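PDB 4EU0: PelD from Pseudomonas aeruginosa, which binds the second messenger cyclic di-GMP, chiefly through its GGDEF-like domain, as a membrane-protein effector in pellicle formation. Local coordinates for residues Ser2-Leu7 against Leu231-Ala236; Gly45-Arg50 against Pro57-Thr62; Tyr188-Thr193 against Gln240-Arg245. All coordinates share one frame; numbering follows the deposited sequence.

Contact 1: residues Ser2-Leu7 against Leu231-Ala236; sequences SLRSSL and LPLTSA. With C2E (9,9'-[(2R,3R,3aS,5S,7aR,9R,10R,10aS,12S,14aR)-3,5,10,12-tetrahydroxy-5,12-dioxidooctahydro-2H,7H-difuro[3,2-d:3',2'-j][1,3,7,9,2,8]tetraoxadiphosphacyclododecine-2,9-diyl]bis(2-amino-1,9-dihydro-6H-purin-6-one)), chain B.
Arg-4 and Leu-233 meet twice, once through polar atoms and once through carbon. NH1 of Arg-4 donates to O of Leu-233 over 2.8 Å; the bond is bent at hydrogen (140°), although the donor lies nearly along the C=O axis. The Arg-4 chain bends at chi3 (-63°), which places NE. The aliphatic part of Arg-4 slides past the Leu-233 side chain in the opposite direction, its CG 3.8 Å from CB of Leu-233. At the end of the Leu-233 side chain, CD1 lies 3.7 Å from CD2 of Leu-3 and 3.9 Å from CD1 of Leu-7, and both helix leucines cross it at about a right angle. Beside Leu-233, OG1 of Thr-234 donates to O of Pro-232 (2.8 Å) from above the carbonyl plane. The same OG1 of Thr-234 accepts from N2 of a cyclic di-GMP guanine at 3.1 Å. Arg-4 NH2 is 3.5 Å from phosphate oxygen O11; charge attraction is likely. Arg-210 and Asp-213, spaced as in the RxxD motif of GGDEF inhibitory sites, also bind the dinucleotide. Helix 2-16 meets the loop joining strand 225-231 to helix 236-253, with helix 133-150 packed against Leu-3 and Leu-7, and helix 162-181 beside Leu-233.

Contact 2: residues Gly45-Arg50 against Pro57-Thr62; sequences GLYRVR and PQPLAT
Leu-60 lies chiefly against the backbone of strand 43-48: its CD1 approaches N of Arg-48 at 3.5 Å, with CB of Arg-48 a little farther off, and its CB lies 3.3 Å from O of Leu-46. The amide of Leu-60 donates to O of Leu-46 (2.8 Å), while N of Leu-46 donates back to O of Ala-61 (2.9 Å) in a nearly straight bond. Leu-60 and Ala-61 both stand opposite Leu-46, a classic beta bulge. Next along, a water links the two segments, accepting from N of Arg-48 and donating to O of Gln-58. Tyr-47 points from its CA away from the partner segment; CG is anti to the carbonyl carbon (chi1 -51°), and the far end of the ring comes nearer, beside the prolines. CE1 touches CB of Pro-59 at 3.7 Å, and O of Pro-57 sits at the ring edge, 3.6 Å from CE1. The OH end of the ring lies over Gly-45, where a CB would clash with it. Strand 61-63 is thereby paired to 43-48 as an outermost strand of the antiparallel GAF sheet. Strand 117-123 flanks 43-48 on its other side, and helix 28-39 packs against Leu-46 and Ala-61.

Contact 3: residues Tyr188-Thr193 against Gln240-Arg245; sequences YAFELT and QGYLQR. With C2E (9,9'-[(2R,3R,3aS,5S,7aR,9R,10R,10aS,12S,14aR)-3,5,10,12-tetrahydroxy-5,12-dioxidooctahydro-2H,7H-difuro[3,2-d:3',2'-j][1,3,7,9,2,8]tetraoxadiphosphacyclododecine-2,9-diyl]bis(2-amino-1,9-dihydro-6H-purin-6-one)), chain B.
Tyr-188 and Tyr-242 slide past each other in opposite directions, their ring planes inclined at 45° and their centroids 5.5 Å apart, an oblique aromatic pair. CE2 of Tyr-188 comes to the edge of the Tyr-242 ring, 3.6 Å from its CD2. Phe-190, two residues along the strand, meets the same tyrosine tip to tip, with CE2 of Phe-190 3.8 Å from OH of Tyr-242. Leu-243 fills in beside the pair: its CD2 lies 4.1 Å from CE1 of Tyr-188, and its CD1 lies more loosely at the edge of the Phe-190 ring. The phenol of Tyr-188 ends in polar company, hydrogen-bonded to O of Ser-239 and accepting a bond from a water lying in its ring plane, 2.8 Å from its OH. The Gln-240 amide NE2 holds that water only weakly, while its OE1 is bonded to Gln-269.

The setting is the ferredoxin-like fold of GGDEF domains. Helix 236-253 forms the crossover from strand 225-231 to strand 265-272 and passes over 185-192, which lies between those two in the sheet; the helix and strand segments run at 31°.

The helix turns its other side to cyclic di-GMP. CD1 of Tyr-242, across the ring from the Tyr-188 contact, is 3.3 Å from O6 of a guanine, and CA of the side-chain-less Gly-241 lies close to ribose O4'. One turn on from Gly-241, Arg-245 extends to CD and then bends (chi3 73°), which brings NE round to the base. It reads the Hoogsteen edge of guanine through two bonds, NE to N7 at 2.9 Å and NH2 to O6 at 2.7 Å, while NH2 is also bonded to O of Ser-208.

How the contacts relate
Contacts 1 and 3 share cyclic di-GMP and also touch directly, because Leu-231 packs against both Tyr-188 and Tyr-242. They approach one guanine from different sides: a loop hydroxyl meets its amino group in contact 1, whereas a helix arginine takes its Hoogsteen edge in contact 3. Both are buried, but contact 1 joins the amino-terminal helix to the GGDEF-like domain by mixing an arginine-carbonyl bond with leucine packing, while contact 3 is a largely aromatic core within that domain. Contact 2, about 43 Å from contact 3 between centres, is a partly exposed sheet margin in the GAF domain, away from the nucleotide pocket. There strand-pairing backbone bonds and a bridging water join with packing of a leucine and a tyrosine.

Contact 1: residues Ser2-Leu7 against Leu231-Ala236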
loop_
_atom_site.group_PDB
_atom_site.type_symbol
_atom_site.label_atom_id
_atom_site.label_comp_id
_atom_site.label_asym_id
_atom_site.label_seq_id
_atom_site.Cartn_x
_atom_site.Cartn_y
_atom_site.Cartn_z
ATOM N N SER A 2 -2.170 -10.647 -8.837
ATOM C CA SER A 2 -3.544 -10.195 -9.056
ATOM C C SER A 2 -3.935 -9.047 -8.125
ATOM O O SER A 2 -4.595 -8.101 -8.561
ATOM C CB SER A 2 -4.557 -11.355 -9.000
ATOM O OG SER A 2 -4.018 -12.508 -8.371
ATOM N N LEU A 3 -3.505 -9.120 -6.865
ATOM C CA LEU A 3 -3.741 -8.041 -5.904
ATOM C C LEU A 3 -3.119 -6.731 -6.376
ATOM O O LEU A 3 -3.791 -5.699 -6.395
ATOM C CB LEU A 3 -3.219 -8.401 -4.504
ATOM C CG LEU A 3 -3.369 -7.302 -3.441
ATOM C CD1 LEU A 3 -4.834 -7.012 -3.118
ATOM C CD2 LEU A 3 -2.590 -7.640 -2.175
ATOM N N ARG A 4 -1.842 -6.779 -6.757
ATOM C CA ARG A 4 -1.146 -5.582 -7.227
ATOM C C ARG A 4 -1.881 -4.991 -8.431
ATOM O O ARG A 4 -2.142 -3.795 -8.467
ATOM C CB ARG A 4 0.308 -5.887 -7.599
ATOM C CG ARG A 4 1.191 -6.365 -6.457
ATOM C CD ARG A 4 2.664 -6.198 -6.814
ATOM N NE ARG A 4 3.071 -7.006 -7.966
ATOM C CZ ARG A 4 3.502 -8.266 -7.914
ATOM N NH1 ARG A 4 3.587 -8.914 -6.761
ATOM N NH2 ARG A 4 3.848 -8.889 -9.034
ATOM N N SER A 5 -2.228 -5.833 -9.399
ATOM C CA SER A 5 -2.944 -5.353 -10.587
ATOM C C SER A 5 -4.318 -4.781 -10.236
ATOM O O SER A 5 -4.721 -3.766 -10.785
ATOM C CB SER A 5 -3.051 -6.445 -11.657
ATOM O OG SER A 5 -1.804 -6.616 -12.297
ATOM N N SER A 6 -5.025 -5.416 -9.300
ATOM C CA SER A 6 -6.303 -4.875 -8.815
ATOM C C SER A 6 -6.165 -3.479 -8.218
ATOM O O SER A 6 -6.964 -2.592 -8.500
ATOM C CB SER A 6 -6.917 -5.803 -7.771
ATOM O OG SER A 6 -7.492 -6.927 -8.401
ATOM N N LEU A 7 -5.155 -3.303 -7.373
ATOM C CA LEU A 7 -4.911 -2.012 -6.731
ATOM C C LEU A 7 -4.469 -0.950 -7.724
ATOM O O LEU A 7 -4.855 0.208 -7.603
ATOM C CB LEU A 7 -3.882 -2.155 -5.615
ATOM C CG LEU A 7 -4.352 -3.055 -4.474
ATOM C CD1 LEU A 7 -3.206 -3.321 -3.513
ATOM C CD2 LEU A 7 -5.559 -2.441 -3.773
ATOM N N LEU A 231 9.383 -1.519 -2.987
ATOM C CA LEU A 231 8.677 -2.475 -3.811
ATOM C C LEU A 231 7.607 -3.174 -2.972
ATOM O O LEU A 231 7.882 -4.212 -2.358
ATOM C CB LEU A 231 9.661 -3.534 -4.338
ATOM C CG LEU A 231 10.768 -3.094 -5.309
ATOM C CD1 LEU A 231 11.824 -2.217 -4.633
ATOM C CD2 LEU A 231 11.404 -4.372 -5.861
ATOM N N PRO A 232 6.383 -2.610 -2.934
ATOM C CA PRO A 232 5.332 -3.222 -2.112
ATOM C C PRO A 232 4.859 -4.549 -2.683
ATOM O O PRO A 232 4.954 -4.778 -3.892
ATOM C CB PRO A 232 4.187 -2.197 -2.190
ATOM C CG PRO A 232 4.847 -0.904 -2.608
ATOM C CD PRO A 232 5.906 -1.374 -3.572
ATOM N N LEU A 233 4.353 -5.415 -1.808
ATOM C CA LEU A 233 3.721 -6.665 -2.222
ATOM C C LEU A 233 4.577 -7.436 -3.233
ATOM O O LEU A 233 4.081 -7.909 -4.234
ATOM C CB LEU A 233 2.325 -6.391 -2.800
ATOM C CG LEU A 233 1.368 -5.645 -1.870
ATOM C CD1 LEU A 233 0.114 -5.218 -2.607
ATOM C CD2 LEU A 233 1.005 -6.518 -0.682
ATOM N N THR A 234 5.866 -7.554 -2.933
ATOM C CA THR A 234 6.830 -8.146 -3.842
ATOM C C THR A 234 7.678 -9.168 -3.100
ATOM O O THR A 234 8.291 -8.839 -2.085
ATOM C CB THR A 234 7.711 -7.044 -4.447
ATOM O OG1 THR A 234 6.890 -6.208 -5.264
ATOM C CG2 THR A 234 8.843 -7.633 -5.301
ATOM N N SER A 235 7.689 -10.400 -3.621
ATOM C CA SER A 235 8.447 -11.519 -3.042
ATOM C C SER A 235 9.943 -11.316 -3.194
ATOM O O SER A 235 10.376 -10.439 -3.936
ATOM C CB SER A 235 8.057 -12.841 -3.713
ATOM O OG SER A 235 8.497 -12.913 -5.062
ATOM N N ALA A 236 10.728 -12.144 -2.508
ATOM C CA ALA A 236 12.179 -12.129 -2.673
ATOM C C ALA A 236 12.578 -12.420 -4.123
ATOM O O ALA A 236 13.490 -11.783 -4.655
ATOM C CB ALA A 236 12.846 -13.102 -1.719
HETATM P P1 C2E B . 10.287 -8.704 -16.136
HETATM O O2P C2E B . 11.506 -9.469 -16.605
HETATM O O1P C2E B . 10.182 -7.232 -16.437
HETATM O "O5'" C2E B . 10.109 -8.908 -14.562
HETATM C "C5'" C2E B . 10.210 -10.190 -13.945
HETATM C "C4'" C2E B . 9.753 -10.130 -12.491
HETATM O "O4'" C2E B . 10.696 -9.382 -11.704
HETATM C "C3'" C2E B . 8.403 -9.461 -12.259
HETATM O "O3'" C2E B . 7.276 -10.341 -12.348
HETATM C "C2'" C2E B . 8.544 -8.944 -10.851
HETATM O "O2'" C2E B . 8.354 -10.032 -9.941
HETATM C "C1'" C2E B . 10.000 -8.536 -10.791
HETATM N N9 C2E B . 10.164 -7.112 -11.199
HETATM C C8 C2E B . 10.755 -6.666 -12.321
HETATM N N7 C2E B . 10.743 -5.309 -12.376
HETATM C C5 C2E B . 10.139 -4.888 -11.249
HETATM C C6 C2E B . 9.781 -3.586 -10.667
HETATM O O6 C2E B . 10.099 -2.448 -11.321
HETATM N N1 C2E B . 9.144 -3.564 -9.474
HETATM C C2 C2E B . 8.798 -4.695 -8.801
HETATM N N2 C2E B . 8.153 -4.564 -7.622
HETATM N N3 C2E B . 9.096 -5.933 -9.286
HETATM C C4 C2E B . 9.747 -6.079 -10.476
HETATM P P11 C2E B . 5.835 -9.751 -12.761
HETATM O O21 C2E B . 4.799 -10.858 -12.649
HETATM O O11 C2E B . 5.554 -8.426 -12.081
HETATM O O5A C2E B . 6.034 -9.476 -14.328
HETATM C C5A C2E B . 6.402 -10.535 -15.210
HETATM C C4A C2E B . 6.641 -9.954 -16.589
HETATM O O4A C2E B . 5.491 -9.234 -17.034
HETATM C C3A C2E B . 7.743 -8.914 -16.582
HETATM O O3A C2E B . 9.024 -9.487 -16.742
HETATM C C2A C2E B . 7.394 -8.012 -17.737
HETATM O O2A C2E B . 7.809 -8.604 -18.976
HETATM C C1A C2E B . 5.883 -8.007 -17.657
HETATM N N91 C2E B . 5.424 -6.838 -16.858
HETATM C C81 C2E B . 4.934 -6.849 -15.604
HETATM N N71 C2E B . 4.600 -5.599 -15.192
HETATM C C51 C2E B . 4.883 -4.758 -16.205
HETATM C C61 C2E B . 4.778 -3.299 -16.457
HETATM O O61 C2E B . 4.289 -2.453 -15.514
HETATM N N11 C2E B . 5.186 -2.827 -17.656
HETATM C C21 C2E B . 5.682 -3.642 -18.622
HETATM N N21 C2E B . 6.071 -3.099 -19.802
HETATM N N31 C2E B . 5.799 -4.986 -18.457
HETATM C C41 C2E B . 5.424 -5.581 -17.296
#

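Contact 2: residues Gly45-Arg50 against Pro57-Thr62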
loop_
_atom_site.group_PDB
_atom_site.type_symbol
_atom_site.label_atom_id
_atom_site.label_comp_id
_atom_site.label_asym_id
_atom_site.label_seq_id
_atom_site.Cartn_x
_atom_site.Cartn_y
_atom_site.Cartn_z
ATOM N N GLY A 45 -22.786 -5.301 1.462
ATOM C CA GLY A 45 -23.008 -3.866 1.314
ATOM C C GLY A 45 -21.795 -3.068 1.750
ATOM O O GLY A 45 -21.025 -3.509 2.613
ATOM N N LEU A 46 -21.624 -1.896 1.144
ATOM C CA LEU A 46 -20.539 -0.985 1.497
ATOM C C LEU A 46 -21.108 0.315 2.055
ATOM O O LEU A 46 -21.968 0.938 1.431
ATOM C CB LEU A 46 -19.671 -0.691 0.276
ATOM C CG LEU A 46 -18.378 0.100 0.508
ATOM C CD1 LEU A 46 -17.343 -0.699 1.307
ATOM C CD2 LEU A 46 -17.798 0.527 -0.824
ATOM N N TYR A 47 -20.621 0.715 3.227
ATOM C CA TYR A 47 -21.170 1.869 3.956
ATOM C C TYR A 47 -20.084 2.854 4.367
ATOM O O TYR A 47 -18.968 2.453 4.667
ATOM C CB TYR A 47 -21.914 1.391 5.205
ATOM C CG TYR A 47 -22.915 0.296 4.916
ATOM C CD1 TYR A 47 -24.225 0.604 4.583
ATOM C CD2 TYR A 47 -22.535 -1.050 4.940
ATOM C CE1 TYR A 47 -25.146 -0.390 4.307
ATOM C CE2 TYR A 47 -23.447 -2.053 4.655
ATOM C CZ TYR A 47 -24.751 -1.713 4.343
ATOM O OH TYR A 47 -25.671 -2.696 4.068
ATOM N N ARG A 48 -20.416 4.144 4.383
ATOM C CA ARG A 48 -19.488 5.152 4.883
ATOM C C ARG A 48 -19.460 5.119 6.408
ATOM O O ARG A 48 -20.494 4.948 7.050
ATOM C CB ARG A 48 -19.871 6.553 4.392
ATOM C CG ARG A 48 -18.963 7.665 4.914
ATOM C CD ARG A 48 -19.470 9.060 4.561
ATOM N NE ARG A 48 -19.492 9.304 3.119
ATOM C CZ ARG A 48 -18.434 9.629 2.377
ATOM N NH1 ARG A 48 -17.223 9.753 2.917
ATOM N NH2 ARG A 48 -18.588 9.827 1.075
ATOM N N VAL A 49 -18.272 5.280 6.979
ATOM C CA VAL A 49 -18.124 5.375 8.426
ATOM C C VAL A 49 -17.737 6.803 8.808
ATOM O O VAL A 49 -16.784 7.356 8.261
ATOM C CB VAL A 49 -17.089 4.362 8.958
ATOM C CG1 VAL A 49 -16.828 4.575 10.443
ATOM C CG2 VAL A 49 -17.575 2.935 8.703
ATOM N N ARG A 50 -18.490 7.382 9.742
ATOM C CA ARG A 50 -18.259 8.758 10.205
ATOM C C ARG A 50 -17.007 8.854 11.074
ATOM O O ARG A 50 -16.407 7.839 11.425
ATOM C CB ARG A 50 -19.467 9.287 10.979
ATOM C CG ARG A 50 -20.797 9.088 10.291
ATOM C CD ARG A 50 -21.874 9.944 10.937
ATOM N NE ARG A 50 -23.176 9.282 10.944
ATOM C CZ ARG A 50 -23.995 9.199 9.897
ATOM N NH1 ARG A 50 -23.653 9.733 8.730
ATOM N NH2 ARG A 50 -25.159 8.572 10.016
ATOM N N PRO A 57 -26.173 4.460 7.586
ATOM C CA PRO A 57 -27.100 3.395 7.166
ATOM C C PRO A 57 -27.350 3.321 5.657
ATOM O O PRO A 57 -27.460 2.222 5.106
ATOM C CB PRO A 57 -28.393 3.746 7.911
ATOM C CG PRO A 57 -27.939 4.506 9.104
ATOM C CD PRO A 57 -26.773 5.319 8.625
ATOM N N GLN A 58 -27.442 4.482 5.009
ATOM C CA GLN A 58 -27.605 4.583 3.559
ATOM C C GLN A 58 -26.450 3.880 2.828
ATOM O O GLN A 58 -25.307 4.329 2.911
ATOM C CB GLN A 58 -27.667 6.063 3.161
ATOM C CG GLN A 58 -28.022 6.339 1.706
ATOM C CD GLN A 58 -29.503 6.561 1.500
ATOM O OE1 GLN A 58 -29.967 7.702 1.440
ATOM N NE2 GLN A 58 -30.259 5.473 1.401
ATOM N N PRO A 59 -26.743 2.771 2.119
ATOM C CA PRO A 59 -25.668 1.995 1.490
ATOM C C PRO A 59 -25.052 2.713 0.292
ATOM O O PRO A 59 -25.778 3.248 -0.549
ATOM C CB PRO A 59 -26.376 0.709 1.032
ATOM C CG PRO A 59 -27.750 0.747 1.655
ATOM C CD PRO A 59 -28.068 2.188 1.842
ATOM N N LEU A 60 -23.721 2.730 0.226
ATOM C CA LEU A 60 -23.013 3.334 -0.899
ATOM C C LEU A 60 -23.096 2.445 -2.131
ATOM O O LEU A 60 -23.102 2.936 -3.262
ATOM C CB LEU A 60 -21.544 3.594 -0.543
ATOM C CG LEU A 60 -21.244 4.543 0.618
ATOM C CD1 LEU A 60 -19.778 4.455 1.005
ATOM C CD2 LEU A 60 -21.625 5.974 0.267
ATOM N N ALA A 61 -23.143 1.134 -1.889
ATOM C CA ALA A 61 -23.255 0.114 -2.930
ATOM C C ALA A 61 -23.674 -1.204 -2.289
ATOM O O ALA A 61 -23.335 -1.472 -1.131
ATOM C CB ALA A 61 -21.936 -0.054 -3.678
ATOM N N THR A 62 -24.418 -2.016 -3.042
ATOM C CA THR A 62 -24.913 -3.304 -2.551
ATOM C C THR A 62 -24.663 -4.446 -3.542
ATOM O O THR A 62 -24.597 -4.233 -4.753
ATOM C CB THR A 62 -26.418 -3.250 -2.215
ATOM O OG1 THR A 62 -27.170 -2.952 -3.397
ATOM C CG2 THR A 62 -26.702 -2.194 -1.160
HETATM O O HOH W 1 -23.168 4.591 4.094
#

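Contact 3: residues Tyr188-Thr193 against Gln240-Arg245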
loop_
_atom_site.group_PDB
_atom_site.type_symbol
_atom_site.label_atom_id
_atom_site.label_comp_id
_atom_site.label_asym_id
_atom_site.label_seq_id
_atom_site.Cartn_x
_atom_site.Cartn_y
_atom_site.Cartn_z
ATOM N N TYR A 188 15.009 -0.808 -1.522
ATOM C CA TYR A 188 16.354 -0.631 -2.041
ATOM C C TYR A 188 16.789 0.804 -1.832
ATOM O O TYR A 188 16.000 1.734 -2.013
ATOM C CB TYR A 188 16.405 -0.927 -3.537
ATOM C CG TYR A 188 16.476 -2.397 -3.896
ATOM C CD1 TYR A 188 17.678 -3.085 -3.830
ATOM C CD2 TYR A 188 15.345 -3.085 -4.352
ATOM C CE1 TYR A 188 17.758 -4.444 -4.175
ATOM C CE2 TYR A 188 15.410 -4.447 -4.700
ATOM C CZ TYR A 188 16.620 -5.110 -4.609
ATOM O OH TYR A 188 16.722 -6.434 -4.953
ATOM N N ALA A 189 18.053 0.975 -1.471
ATOM C CA ALA A 189 18.658 2.303 -1.452
ATOM C C ALA A 189 19.821 2.282 -2.415
ATOM O O ALA A 189 20.748 1.486 -2.243
ATOM C CB ALA A 189 19.125 2.648 -0.063
ATOM N N PHE A 190 19.775 3.143 -3.428
ATOM C CA PHE A 190 20.886 3.274 -4.359
ATOM C C PHE A 190 21.674 4.516 -3.997
ATOM O O PHE A 190 21.189 5.636 -4.167
ATOM C CB PHE A 190 20.387 3.332 -5.810
ATOM C CG PHE A 190 19.609 2.119 -6.232
ATOM C CD1 PHE A 190 20.263 0.998 -6.725
ATOM C CD2 PHE A 190 18.218 2.102 -6.166
ATOM C CE1 PHE A 190 19.554 -0.143 -7.112
ATOM C CE2 PHE A 190 17.491 0.970 -6.570
ATOM C CZ PHE A 190 18.154 -0.149 -7.043
ATOM N N GLU A 191 22.873 4.318 -3.451
ATOM C CA GLU A 191 23.726 5.430 -3.074
ATOM C C GLU A 191 24.677 5.717 -4.223
ATOM O O GLU A 191 25.399 4.834 -4.675
ATOM C CB GLU A 191 24.503 5.104 -1.799
ATOM C CG GLU A 191 25.379 6.256 -1.319
ATOM C CD GLU A 191 26.321 5.872 -0.190
ATOM O OE1 GLU A 191 26.442 4.670 0.136
ATOM O OE2 GLU A 191 26.953 6.795 0.369
ATOM N N LEU A 192 24.650 6.952 -4.714
ATOM C CA LEU A 192 25.400 7.296 -5.911
ATOM C C LEU A 192 26.671 8.039 -5.522
ATOM O O LEU A 192 26.644 9.233 -5.216
ATOM C CB LEU A 192 24.526 8.100 -6.884
ATOM C CG LEU A 192 23.116 7.521 -7.105
ATOM C CD1 LEU A 192 22.358 8.332 -8.158
ATOM C CD2 LEU A 192 23.144 6.056 -7.492
ATOM N N THR A 193 27.784 7.312 -5.540
ATOM C CA THR A 193 29.031 7.783 -4.944
ATOM C C THR A 193 29.950 8.510 -5.915
ATOM O O THR A 193 30.949 9.102 -5.500
ATOM C CB THR A 193 29.805 6.622 -4.282
ATOM O OG1 THR A 193 30.266 5.711 -5.288
ATOM C CG2 THR A 193 28.914 5.882 -3.304
ATOM N N GLN A 240 14.566 -9.663 -6.586
ATOM C CA GLN A 240 15.783 -9.996 -7.305
ATOM C C GLN A 240 15.564 -9.817 -8.806
ATOM O O GLN A 240 16.445 -9.306 -9.504
ATOM C CB GLN A 240 16.272 -11.397 -6.933
ATOM C CG GLN A 240 16.497 -11.539 -5.411
ATOM C CD GLN A 240 17.546 -10.569 -4.865
ATOM O OE1 GLN A 240 17.293 -9.825 -3.908
ATOM N NE2 GLN A 240 18.718 -10.563 -5.480
ATOM N N GLY A 241 14.364 -10.158 -9.273
ATOM C CA GLY A 241 13.950 -9.896 -10.657
ATOM C C GLY A 241 14.018 -8.425 -11.047
ATOM O O GLY A 241 14.389 -8.084 -12.178
ATOM N N TYR A 242 13.640 -7.556 -10.117
ATOM C CA TYR A 242 13.740 -6.112 -10.314
ATOM C C TYR A 242 15.177 -5.701 -10.609
ATOM O O TYR A 242 15.424 -4.953 -11.554
ATOM C CB TYR A 242 13.204 -5.389 -9.078
ATOM C CG TYR A 242 13.517 -3.917 -8.978
ATOM C CD1 TYR A 242 12.958 -2.999 -9.859
ATOM C CD2 TYR A 242 14.344 -3.449 -7.967
ATOM C CE1 TYR A 242 13.239 -1.632 -9.743
ATOM C CE2 TYR A 242 14.625 -2.124 -7.823
ATOM C CZ TYR A 242 14.064 -1.207 -8.703
ATOM O OH TYR A 242 14.341 0.133 -8.571
ATOM N N LEU A 243 16.123 -6.201 -9.822
ATOM C CA LEU A 243 17.521 -5.819 -10.040
ATOM C C LEU A 243 18.040 -6.348 -11.374
ATOM O O LEU A 243 18.804 -5.657 -12.051
ATOM C CB LEU A 243 18.429 -6.267 -8.888
ATOM C CG LEU A 243 19.738 -5.459 -8.753
ATOM C CD1 LEU A 243 19.650 -3.979 -9.188
ATOM C CD2 LEU A 243 20.205 -5.543 -7.334
ATOM N N GLN A 244 17.625 -7.562 -11.746
ATOM C CA GLN A 244 18.028 -8.155 -13.019
ATOM C C GLN A 244 17.524 -7.268 -14.163
ATOM O O GLN A 244 18.243 -7.045 -15.142
ATOM C CB GLN A 244 17.529 -9.605 -13.158
ATOM C CG GLN A 244 18.112 -10.356 -14.367
ATOM C CD GLN A 244 17.621 -11.791 -14.497
ATOM O OE1 GLN A 244 16.453 -12.090 -14.251
ATOM N NE2 GLN A 244 18.514 -12.684 -14.914
ATOM N N ARG A 245 16.307 -6.742 -14.018
ATOM C CA ARG A 245 15.737 -5.860 -15.047
ATOM C C ARG A 245 16.488 -4.532 -15.092
ATOM O O ARG A 245 16.736 -3.983 -16.174
ATOM C CB ARG A 245 14.241 -5.629 -14.824
ATOM C CG ARG A 245 13.589 -4.763 -15.910
ATOM C CD ARG A 245 12.088 -4.580 -15.712
ATOM N NE ARG A 245 11.731 -3.682 -14.607
ATOM C CZ ARG A 245 11.667 -2.351 -14.685
ATOM N NH1 ARG A 245 11.988 -1.714 -15.811
ATOM N NH2 ARG A 245 11.287 -1.644 -13.622
HETATM P P1 C2E B . 10.287 -8.704 -16.136
HETATM O O2P C2E B . 11.506 -9.469 -16.605
HETATM O O1P C2E B . 10.182 -7.232 -16.437
HETATM O "O5'" C2E B . 10.109 -8.908 -14.562
HETATM C "C5'" C2E B . 10.210 -10.190 -13.945
HETATM C "C4'" C2E B . 9.753 -10.130 -12.491
HETATM O "O4'" C2E B . 10.696 -9.382 -11.704
HETATM C "C3'" C2E B . 8.403 -9.461 -12.259
HETATM O "O3'" C2E B . 7.276 -10.341 -12.348
HETATM C "C2'" C2E B . 8.544 -8.944 -10.851
HETATM O "O2'" C2E B . 8.354 -10.032 -9.941
HETATM C "C1'" C2E B . 10.000 -8.536 -10.791
HETATM N N9 C2E B . 10.164 -7.112 -11.199
HETATM C C8 C2E B . 10.755 -6.666 -12.321
HETATM N N7 C2E B . 10.743 -5.309 -12.376
HETATM C C5 C2E B . 10.139 -4.888 -11.249
HETATM C C6 C2E B . 9.781 -3.586 -10.667
HETATM O O6 C2E B . 10.099 -2.448 -11.321
HETATM N N1 C2E B . 9.144 -3.564 -9.474
HETATM C C2 C2E B . 8.798 -4.695 -8.801
HETATM N N2 C2E B . 8.153 -4.564 -7.622
HETATM N N3 C2E B . 9.096 -5.933 -9.286
HETATM C C4 C2E B . 9.747 -6.079 -10.476
HETATM P P11 C2E B . 5.835 -9.751 -12.761
HETATM O O21 C2E B . 4.799 -10.858 -12.649
HETATM O O11 C2E B . 5.554 -8.426 -12.081
HETATM O O5A C2E B . 6.034 -9.476 -14.328
HETATM C C5A C2E B . 6.402 -10.535 -15.210
HETATM C C4A C2E B . 6.641 -9.954 -16.589
HETATM O O4A C2E B . 5.491 -9.234 -17.034
HETATM C C3A C2E B . 7.743 -8.914 -16.582
HETATM O O3A C2E B . 9.024 -9.487 -16.742
HETATM C C2A C2E B . 7.394 -8.012 -17.737
HETATM O O2A C2E B . 7.809 -8.604 -18.976
HETATM C C1A C2E B . 5.883 -8.007 -17.657
HETATM N N91 C2E B . 5.424 -6.838 -16.858
HETATM C C81 C2E B . 4.934 -6.849 -15.604
HETATM N N71 C2E B . 4.600 -5.599 -15.192
HETATM C C51 C2E B . 4.883 -4.758 -16.205
HETATM C C61 C2E B . 4.778 -3.299 -16.457
HETATM O O61 C2E B . 4.289 -2.453 -15.514
HETATM N N11 C2E B . 5.186 -2.827 -17.656
HETATM C C21 C2E B . 5.682 -3.642 -18.622
HETATM N N21 C2E B . 6.071 -3.099 -19.802
HETATM N N31 C2E B . 5.799 -4.986 -18.457
HETATM C C41 C2E B . 5.424 -5.581 -17.296
HETATM O O HOH W 2 19.145 -7.721 -5.203
#